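Endo-alpha-mannosidase (Bacteroides thetaiotaomicron, PDB 4ACZ) probably hydrolyses internal alpha-1,2-mannosidic bonds of glycans, as an endo-acting glycoside hydrolase of family 99. Local coordinates at residues I153-G158 and I192-L197; S232-I237 and K264-W269; A313-G318 and R372-A377. All coordinates share one frame; numbering follows the deposited sequence.

The three contacts follow one another in series around an eight-stranded parallel barrel: each loop closes before the next opens, and none nests or crosses. Contact 1 comes first, joining the ends of neighbouring strands 148-153 and 189-192 and closing the loop that holds helix 161-175. Contact 2 then brings the segment 232-237, on helix 235-239, against helix 263-272, with strand 244-246 between them in the chain. Contact 3 spans the longest loop, bringing the end of helix 305-317 to the last modelled residues, 372-377, past the last strand, 322-324. Contacts 2 and 3 touch through Gln267 and Lys264 against residues 316-318, whereas contact 1 lies about 6 Å from contact 2, nearest atoms.

Contact 1 of 3, residues I153-G158 and I192-L197; sequences IEPFNG and IYDSYL
Tyr193 and Ile153 are joined by the one hydrogen bond of this contact: Tyr193 N donates to Ile153 O over 3.0 Å, with an N-H...O angle of 148°. It carries the parallel pairing of Ile153 with Ile192 one step further, just where both strands run out into loops. Beyond it the tyrosine ring takes over. With CG anti to the backbone N (chi1 -168°), the ring lies beside Glu154 and Pro155. Pro155 CD meets the ring edge close to its plane, 3.5 Å from Tyr193 CD2. Glu154 OE1 approaches the same Tyr193 CD2 to 3.4 Å, the carboxylate plane turned 64° from the ring. From within its own segment, Asp194 OD1 sits 3.4 Å above the plane of the Tyr193 ring, toward its rim. Farther along, Pro155 CB and Leu197 CD1 make a looser apolar touch at 4.4 Å.

In the next shell, Thr123 OG1 is hydrogen-bonded to Glu154 OE2; a glycerol, probably from the crystallisation liquor, lies against Glu154 OE2, and Tyr248 meets Tyr193 edge-to-face. These loops follow the C-terminal ends of the barrel strands, where TIM barrels carry their active sites. A carboxylate beside an aromatic ring at such a strand end is chemistry consistent with a place in the sugar-binding pocket.

Contact 2 of 3, residues S232-I237 and K264-W269; sequences SELPDI and KSMQQW
Leu234 and Trp269 pack together in the outer layer of the TIM barrel, where residues 234-237, at helix 235-239, which follows strand 223-227, meet helix 263-272, which follows the neighbouring strand 244-246. The indole presents a face to the leucine. Leu234 CB stands over the six-membered ring of Trp269, 3.6 Å from its centroid and only 8° off the ring normal, a CH-pi contact. Leu234 CD1 reaches on toward the five-membered ring, 3.7 Å from Trp269 CG, and the leucine and the indole run antiparallel to each other, each pointing back toward the other's backbone. That overlap follows from the torsion of Trp269, whose CG is anti to the backbone N (chi1 -171°), turning the indole toward residues 234-237.

The far end of the indole runs up against backbone: Trp269 CH2 is 3.1 Å from Leu234 O, a tight approach to a carbonyl that also accepts from Ile237 N at 2.8 Å. Pro235 CD lies 4.3 Å from Trp269 CZ2, while Leu234 CD1 meets Met266 CG at 4.3 Å. Without the indole, as with an alanine here, Leu234 would probably lose the surface its CB and CD1 rest on, and the two segments most of their contact.

Leu234, Ile237 and Met266 all touch Phe245 of strand 244-246, and His273 stacks with Trp269. No hydrogen bond crosses between the two segments; the join is mostly apolar, in keeping with the helical layer that wraps the strands of a beta/alpha barrel.

Contact 3 of 3, residues A313-G318 and R372-A377; sequences AAIESG and RKARSA
The guanidinium of Arg375 meets Ile315 edge-on: Ile315 O lies in the guanidinium plane and takes a nearly straight hydrogen bond from Arg375 NH2, 2.9 Å long with an N-H...O angle of 174°. On the carbonyl side the donor sits in the C=O plane, on a lone pair, at a C=O...N angle of 130°. A water doubles the link, accepting from Arg375 NH1 at 2.9 Å and donating to Ile315 O at 3.1 Å. Gly318 C comes obliquely to the group, 3.2 Å from Arg375 NH2. The other bond of NH2 goes to Ala319 O, just past the segment, and NH1 is drawn weakly back to Ala374 O. The arginine chain is bent at chi2 (-63°), which carries the group over to the neighbouring helix.

Two neighbouring outer helices of the TIM barrel meet here: helix 305-317, which leads into the last strand, 322-324, and helix 359-373, which comes after that strand. Gly318, the first residue after helix 305-317, has a positive phi, and Gly318 N also donates to Ile315 O, so this one carbonyl collects two protein donors besides the water. A positive guanidinium at the carbonyl end of a helix is likely to be electrostatically favourable.

The apolar share of the contact is small: Ile315 CG2 touches Ala374 CB at 3.8 Å. Ile315 also packs on Trp367 and Phe371 of helix 359-373. At the end of helix 305-317, Ser317 OG donates to Ala314 O over 2.6 Å and is also hydrogen-bonded to Ala319 N, tying the last helical turn to the chain that leads on toward strand 322-324.

Contact 1 of 3, residues I153-G158 and I192-L197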
loop_
_atom_site.group_PDB
_atom_site.type_symbol
_atom_site.label_atom_id
_atom_site.label_comp_id
_atom_site.label_asym_id
_atom_site.label_seq_id
_atom_site.Cartn_x
_atom_site.Cartn_y
_atom_site.Cartn_z
ATOM N N ILE A 153 3.387 -0.968 -8.228
ATOM C CA ILE A 153 4.670 -1.301 -8.872
ATOM C C ILE A 153 5.855 -0.894 -8.003
ATOM O O ILE A 153 6.182 0.300 -7.887
ATOM C CB ILE A 153 4.820 -0.635 -10.279
ATOM C CG1 ILE A 153 3.602 -0.920 -11.166
ATOM C CG2 ILE A 153 6.141 -1.094 -10.959
ATOM C CD1 ILE A 153 3.515 -2.403 -11.668
ATOM N N GLU A 154 6.496 -1.896 -7.405
ATOM C CA GLU A 154 7.553 -1.662 -6.441
ATOM C C GLU A 154 8.892 -1.374 -7.146
ATOM O O GLU A 154 8.994 -1.567 -8.362
ATOM C CB GLU A 154 7.664 -2.871 -5.507
ATOM C CG GLU A 154 6.383 -3.102 -4.671
ATOM C CD GLU A 154 6.229 -2.151 -3.462
ATOM O OE1 GLU A 154 7.087 -1.251 -3.256
ATOM O OE2 GLU A 154 5.228 -2.318 -2.711
ATOM N N PRO A 155 9.902 -0.886 -6.397
ATOM C CA PRO A 155 11.197 -0.644 -7.034
ATOM C C PRO A 155 12.025 -1.920 -7.168
ATOM O O PRO A 155 12.990 -2.101 -6.436
ATOM C CB PRO A 155 11.874 0.387 -6.110
ATOM C CG PRO A 155 11.202 0.265 -4.810
ATOM C CD PRO A 155 9.810 -0.264 -5.058
ATOM N N PHE A 156 11.621 -2.795 -8.088
ATOM C CA PHE A 156 12.281 -4.086 -8.322
ATOM C C PHE A 156 13.615 -3.899 -9.079
ATOM O O PHE A 156 13.859 -2.829 -9.655
ATOM C CB PHE A 156 11.329 -5.041 -9.078
ATOM C CG PHE A 156 10.797 -4.490 -10.396
ATOM C CD1 PHE A 156 11.541 -4.600 -11.574
ATOM C CD2 PHE A 156 9.553 -3.860 -10.455
ATOM C CE1 PHE A 156 11.047 -4.090 -12.791
ATOM C CE2 PHE A 156 9.059 -3.338 -11.658
ATOM C CZ PHE A 156 9.802 -3.460 -12.824
ATOM N N ASN A 157 14.472 -4.927 -9.059
ATOM C CA ASN A 157 15.764 -4.888 -9.746
ATOM C C ASN A 157 15.620 -4.676 -11.258
ATOM O O ASN A 157 14.845 -5.367 -11.920
ATOM C CB ASN A 157 16.568 -6.165 -9.470
ATOM N N GLY A 158 16.368 -3.720 -11.791
ATOM C CA GLY A 158 16.303 -3.390 -13.215
ATOM C C GLY A 158 15.058 -2.609 -13.622
ATOM O O GLY A 158 14.718 -2.557 -14.801
ATOM N N ILE A 192 3.033 3.796 -8.322
ATOM C CA ILE A 192 4.434 3.535 -8.577
ATOM C C ILE A 192 5.288 3.999 -7.393
ATOM O O ILE A 192 5.534 5.213 -7.207
ATOM C CB ILE A 192 4.946 4.186 -9.902
ATOM C CG1 ILE A 192 3.990 3.895 -11.082
ATOM C CG2 ILE A 192 6.376 3.713 -10.167
ATOM C CD1 ILE A 192 4.386 4.569 -12.400
ATOM N N TYR A 193 5.752 3.018 -6.616
ATOM C CA TYR A 193 6.529 3.281 -5.415
ATOM C C TYR A 193 7.943 3.755 -5.742
ATOM O O TYR A 193 8.565 3.277 -6.689
ATOM C CB TYR A 193 6.586 2.046 -4.499
ATOM C CG TYR A 193 7.135 2.405 -3.142
ATOM C CD1 TYR A 193 6.480 3.338 -2.339
ATOM C CD2 TYR A 193 8.327 1.862 -2.680
ATOM C CE1 TYR A 193 6.971 3.694 -1.094
ATOM C CE2 TYR A 193 8.839 2.224 -1.431
ATOM C CZ TYR A 193 8.142 3.144 -0.654
ATOM O OH TYR A 193 8.612 3.522 0.579
ATOM N N ASP A 194 8.454 4.685 -4.938
ATOM C CA ASP A 194 9.777 5.287 -5.186
ATOM C C ASP A 194 9.997 5.719 -6.647
ATOM O O ASP A 194 11.092 5.545 -7.213
ATOM C CB ASP A 194 10.903 4.376 -4.679
ATOM C CG ASP A 194 11.052 4.424 -3.145
ATOM O OD1 ASP A 194 10.332 5.215 -2.482
ATOM O OD2 ASP A 194 11.861 3.648 -2.600
ATOM N N SER A 195 8.951 6.290 -7.252
ATOM C CA SER A 195 9.015 6.669 -8.679
ATOM C C SER A 195 10.079 7.753 -8.975
ATOM O O SER A 195 10.562 7.869 -10.108
ATOM C CB SER A 195 7.623 7.057 -9.221
ATOM O OG SER A 195 7.087 8.151 -8.508
ATOM N N TYR A 196 10.471 8.508 -7.941
ATOM C CA TYR A 196 11.505 9.549 -8.075
ATOM C C TYR A 196 12.908 8.978 -8.374
ATOM O O TYR A 196 13.787 9.716 -8.783
ATOM C CB TYR A 196 11.556 10.426 -6.820
ATOM C CG TYR A 196 11.861 9.633 -5.578
ATOM C CD1 TYR A 196 13.170 9.249 -5.273
ATOM C CD2 TYR A 196 10.834 9.245 -4.712
ATOM C CE1 TYR A 196 13.452 8.505 -4.142
ATOM C CE2 TYR A 196 11.103 8.507 -3.578
ATOM C CZ TYR A 196 12.409 8.136 -3.295
ATOM O OH TYR A 196 12.661 7.401 -2.156
ATOM N N LEU A 197 13.112 7.679 -8.146
ATOM C CA LEU A 197 14.366 7.006 -8.497
ATOM C C LEU A 197 14.620 6.957 -10.013
ATOM O O LEU A 197 15.736 6.676 -10.458
ATOM C CB LEU A 197 14.393 5.595 -7.915
ATOM C CG LEU A 197 14.561 5.440 -6.395
ATOM C CD1 LEU A 197 14.417 3.973 -6.021
ATOM C CD2 LEU A 197 15.917 5.991 -5.904
#

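Contact 2 of 3, residues S232-I237 and K264-W269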
loop_
_atom_site.group_PDB
_atom_site.type_symbol
_atom_site.label_atom_id
_atom_site.label_comp_id
_atom_site.label_asym_id
_atom_site.label_seq_id
_atom_site.Cartn_x
_atom_site.Cartn_y
_atom_site.Cartn_z
ATOM N N SER A 232 6.551 20.934 -3.236
ATOM C CA SER A 232 7.320 21.762 -4.162
ATOM C C SER A 232 7.846 20.961 -5.360
ATOM O O SER A 232 8.195 21.536 -6.393
ATOM C CB SER A 232 8.452 22.494 -3.419
ATOM O OG SER A 232 9.469 21.604 -2.984
ATOM N N GLU A 233 7.885 19.633 -5.227
ATOM C CA GLU A 233 8.325 18.753 -6.319
ATOM C C GLU A 233 7.168 18.160 -7.134
ATOM O O GLU A 233 7.385 17.274 -7.976
ATOM C CB GLU A 233 9.189 17.619 -5.782
ATOM C CG GLU A 233 10.569 18.047 -5.325
ATOM C CD GLU A 233 11.436 16.885 -4.909
ATOM O OE1 GLU A 233 10.899 15.820 -4.506
ATOM O OE2 GLU A 233 12.674 17.025 -4.993
ATOM N N LEU A 234 5.951 18.647 -6.885
ATOM C CA LEU A 234 4.783 18.282 -7.685
ATOM C C LEU A 234 4.899 18.500 -9.208
ATOM O O LEU A 234 4.362 17.678 -9.983
ATOM C CB LEU A 234 3.517 18.951 -7.141
ATOM C CG LEU A 234 3.020 18.403 -5.804
ATOM C CD1 LEU A 234 1.728 19.119 -5.377
ATOM C CD2 LEU A 234 2.825 16.859 -5.899
ATOM N N PRO A 235 5.590 19.587 -9.653
ATOM C CA PRO A 235 5.834 19.718 -11.101
ATOM C C PRO A 235 6.505 18.486 -11.740
ATOM O O PRO A 235 6.377 18.270 -12.941
ATOM C CB PRO A 235 6.768 20.948 -11.191
ATOM C CG PRO A 235 6.333 21.808 -10.033
ATOM C CD PRO A 235 6.017 20.806 -8.920
ATOM N N ASP A 236 7.211 17.691 -10.946
ATOM C CA ASP A 236 7.788 16.449 -11.441
ATOM C C ASP A 236 6.704 15.475 -11.958
ATOM O O ASP A 236 6.942 14.743 -12.908
ATOM C CB ASP A 236 8.638 15.785 -10.366
ATOM C CG ASP A 236 9.929 16.556 -10.067
ATOM O OD1 ASP A 236 10.277 17.529 -10.791
ATOM O OD2 ASP A 236 10.602 16.175 -9.097
ATOM N N ILE A 237 5.532 15.484 -11.316
ATOM C CA ILE A 237 4.368 14.712 -11.775
ATOM C C ILE A 237 3.949 15.185 -13.183
ATOM O O ILE A 237 3.684 14.365 -14.065
ATOM C CB ILE A 237 3.181 14.808 -10.785
ATOM C CG1 ILE A 237 3.578 14.295 -9.386
ATOM C CG2 ILE A 237 1.902 14.106 -11.347
ATOM C CD1 ILE A 237 3.780 12.769 -9.265
ATOM N N LYS A 264 -4.701 19.999 1.877
ATOM C CA LYS A 264 -5.650 20.904 1.186
ATOM C C LYS A 264 -4.994 21.648 0.017
ATOM O O LYS A 264 -5.626 21.864 -1.041
ATOM C CB LYS A 264 -6.282 21.902 2.155
ATOM C CG LYS A 264 -7.386 21.291 3.028
ATOM C CD LYS A 264 -8.050 22.331 3.890
ATOM C CE LYS A 264 -9.344 21.811 4.439
ATOM N NZ LYS A 264 -9.509 22.322 5.802
ATOM N N SER A 265 -3.733 22.016 0.218
ATOM C CA SER A 265 -2.954 22.783 -0.765
ATOM C C SER A 265 -2.510 21.893 -1.924
ATOM O O SER A 265 -2.539 22.299 -3.087
ATOM C CB SER A 265 -1.741 23.394 -0.070
ATOM O OG SER A 265 -0.866 23.990 -1.004
ATOM N N MET A 266 -2.093 20.671 -1.591
ATOM C CA MET A 266 -1.781 19.642 -2.581
ATOM C C MET A 266 -2.964 19.308 -3.472
ATOM O O MET A 266 -2.789 19.122 -4.666
ATOM C CB MET A 266 -1.200 18.395 -1.882
ATOM C CG MET A 266 0.227 18.650 -1.402
ATOM S SD MET A 266 0.922 17.502 -0.211
ATOM C CE MET A 266 1.079 16.051 -1.300
ATOM N N GLN A 267 -4.168 19.251 -2.895
ATOM C CA GLN A 267 -5.407 19.018 -3.652
ATOM C C GLN A 267 -5.660 20.155 -4.637
ATOM O O GLN A 267 -6.050 19.930 -5.791
ATOM C CB GLN A 267 -6.602 18.881 -2.696
ATOM C CG GLN A 267 -8.001 18.907 -3.366
ATOM C CD GLN A 267 -8.227 17.715 -4.307
ATOM O OE1 GLN A 267 -7.369 16.833 -4.425
ATOM N NE2 GLN A 267 -9.384 17.698 -4.978
ATOM N N GLN A 268 -5.436 21.381 -4.162
ATOM C CA GLN A 268 -5.574 22.573 -5.002
ATOM C C GLN A 268 -4.600 22.555 -6.181
ATOM O O GLN A 268 -4.961 22.937 -7.294
ATOM C CB GLN A 268 -5.460 23.848 -4.160
ATOM C CG GLN A 268 -6.648 24.037 -3.217
ATOM C CD GLN A 268 -6.505 25.242 -2.270
ATOM O OE1 GLN A 268 -5.472 25.425 -1.605
ATOM N NE2 GLN A 268 -7.561 26.061 -2.197
ATOM N N TRP A 269 -3.377 22.091 -5.950
ATOM C CA TRP A 269 -2.436 21.926 -7.053
ATOM C C TRP A 269 -2.958 20.879 -8.043
ATOM O O TRP A 269 -3.056 21.158 -9.240
ATOM C CB TRP A 269 -1.041 21.537 -6.552
ATOM C CG TRP A 269 0.013 21.558 -7.623
ATOM C CD1 TRP A 269 0.833 22.609 -7.945
ATOM C CD2 TRP A 269 0.369 20.487 -8.522
ATOM N NE1 TRP A 269 1.674 22.260 -8.980
ATOM C CE2 TRP A 269 1.411 20.966 -9.354
ATOM C CE3 TRP A 269 -0.097 19.172 -8.709
ATOM C CZ2 TRP A 269 1.999 20.181 -10.360
ATOM C CZ3 TRP A 269 0.492 18.383 -9.705
ATOM C CH2 TRP A 269 1.532 18.895 -10.521
#

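Contact 3 of 3, residues A313-G318 and R372-A377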
loop_
_atom_site.group_PDB
_atom_site.type_symbol
_atom_site.label_atom_id
_atom_site.label_comp_id
_atom_site.label_asym_id
_atom_site.label_seq_id
_atom_site.Cartn_x
_atom_site.Cartn_y
_atom_site.Cartn_z
ATOM N N ALA A 313 -8.095 14.438 8.086
ATOM C CA ALA A 313 -7.359 15.390 7.252
ATOM C C ALA A 313 -7.412 14.982 5.765
ATOM O O ALA A 313 -7.496 15.856 4.891
ATOM C CB ALA A 313 -5.953 15.520 7.721
ATOM N N ALA A 314 -7.394 13.674 5.477
ATOM C CA ALA A 314 -7.553 13.195 4.086
ATOM C C ALA A 314 -8.914 13.584 3.487
ATOM O O ALA A 314 -8.977 14.170 2.405
ATOM C CB ALA A 314 -7.320 11.685 3.978
ATOM N N ILE A 315 -9.988 13.278 4.206
ATOM C CA ILE A 315 -11.346 13.618 3.780
ATOM C C ILE A 315 -11.488 15.151 3.591
ATOM O O ILE A 315 -11.975 15.624 2.566
ATOM C CB ILE A 315 -12.406 13.044 4.785
ATOM C CG1 ILE A 315 -12.411 11.507 4.735
ATOM C CG2 ILE A 315 -13.821 13.567 4.482
ATOM C CD1 ILE A 315 -13.102 10.812 5.944
ATOM N N GLU A 316 -11.020 15.919 4.569
ATOM C CA GLU A 316 -11.190 17.372 4.524
ATOM C C GLU A 316 -10.366 18.061 3.433
ATOM O O GLU A 316 -10.686 19.186 3.039
ATOM C CB GLU A 316 -10.945 17.991 5.897
ATOM C CG GLU A 316 -12.112 17.742 6.853
ATOM C CD GLU A 316 -11.881 18.303 8.242
ATOM O OE1 GLU A 316 -10.810 18.905 8.473
ATOM O OE2 GLU A 316 -12.768 18.128 9.104
ATOM N N SER A 317 -9.334 17.386 2.931
ATOM C CA SER A 317 -8.510 17.928 1.848
ATOM C C SER A 317 -9.304 18.095 0.557
ATOM O O SER A 317 -8.971 18.936 -0.293
ATOM C CB SER A 317 -7.290 17.030 1.594
ATOM O OG SER A 317 -7.671 15.863 0.878
ATOM N N GLY A 318 -10.352 17.287 0.418
ATOM C CA GLY A 318 -11.186 17.295 -0.769
ATOM C C GLY A 318 -10.826 16.220 -1.796
ATOM O O GLY A 318 -11.506 16.094 -2.803
ATOM N N ARG A 372 -17.943 9.071 2.187
ATOM C CA ARG A 372 -19.086 9.043 1.265
ATOM C C ARG A 372 -20.085 10.180 1.541
ATOM O O ARG A 372 -20.661 10.738 0.608
ATOM C CB ARG A 372 -19.800 7.679 1.299
ATOM C CG ARG A 372 -19.010 6.545 0.666
ATOM C CD ARG A 372 -19.394 5.165 1.208
ATOM N NE ARG A 372 -20.570 4.629 0.536
ATOM C CZ ARG A 372 -20.562 3.969 -0.620
ATOM N NH1 ARG A 372 -19.422 3.719 -1.256
ATOM N NH2 ARG A 372 -21.707 3.546 -1.141
ATOM N N LYS A 373 -20.293 10.506 2.819
ATOM C CA LYS A 373 -21.185 11.606 3.186
ATOM C C LYS A 373 -20.615 12.939 2.727
ATOM O O LYS A 373 -21.365 13.872 2.450
ATOM C CB LYS A 373 -21.467 11.636 4.695
ATOM C CG LYS A 373 -22.452 10.553 5.142
ATOM C CD LYS A 373 -23.040 10.826 6.525
ATOM C CE LYS A 373 -22.049 10.489 7.620
ATOM N NZ LYS A 373 -22.619 10.732 8.975
ATOM N N ALA A 374 -19.288 13.009 2.629
ATOM C CA ALA A 374 -18.585 14.221 2.192
ATOM C C ALA A 374 -18.496 14.368 0.663
ATOM O O ALA A 374 -18.006 15.392 0.166
ATOM C CB ALA A 374 -17.188 14.247 2.806
ATOM N N ARG A 375 -18.943 13.346 -0.072
ATOM C CA ARG A 375 -18.798 13.294 -1.535
ATOM C C ARG A 375 -20.086 13.024 -2.319
ATOM O O ARG A 375 -20.162 13.375 -3.492
ATOM C CB ARG A 375 -17.745 12.253 -1.970
ATOM C CG ARG A 375 -16.323 12.462 -1.436
ATOM C CD ARG A 375 -15.668 13.760 -1.911
ATOM N NE ARG A 375 -14.292 13.816 -1.418
ATOM C CZ ARG A 375 -13.908 14.397 -0.279
ATOM N NH1 ARG A 375 -14.794 15.016 0.502
ATOM N NH2 ARG A 375 -12.630 14.356 0.084
ATOM N N SER A 376 -21.076 12.389 -1.693
ATOM C CA SER A 376 -22.301 11.900 -2.384
ATOM C C SER A 376 -22.116 11.168 -3.730
ATOM O O SER A 376 -21.042 11.188 -4.337
ATOM C CB SER A 376 -23.332 13.022 -2.551
ATOM N N ALA A 377 -23.196 10.538 -4.187
ATOM C CA ALA A 377 -23.182 9.646 -5.353
ATOM C C ALA A 377 -22.887 10.368 -6.667
ATOM O O ALA A 377 -21.943 10.017 -7.384
ATOM C CB ALA A 377 -24.502 8.895 -5.442
HETATM O O HOH W 1 -14.689 17.050 2.631
#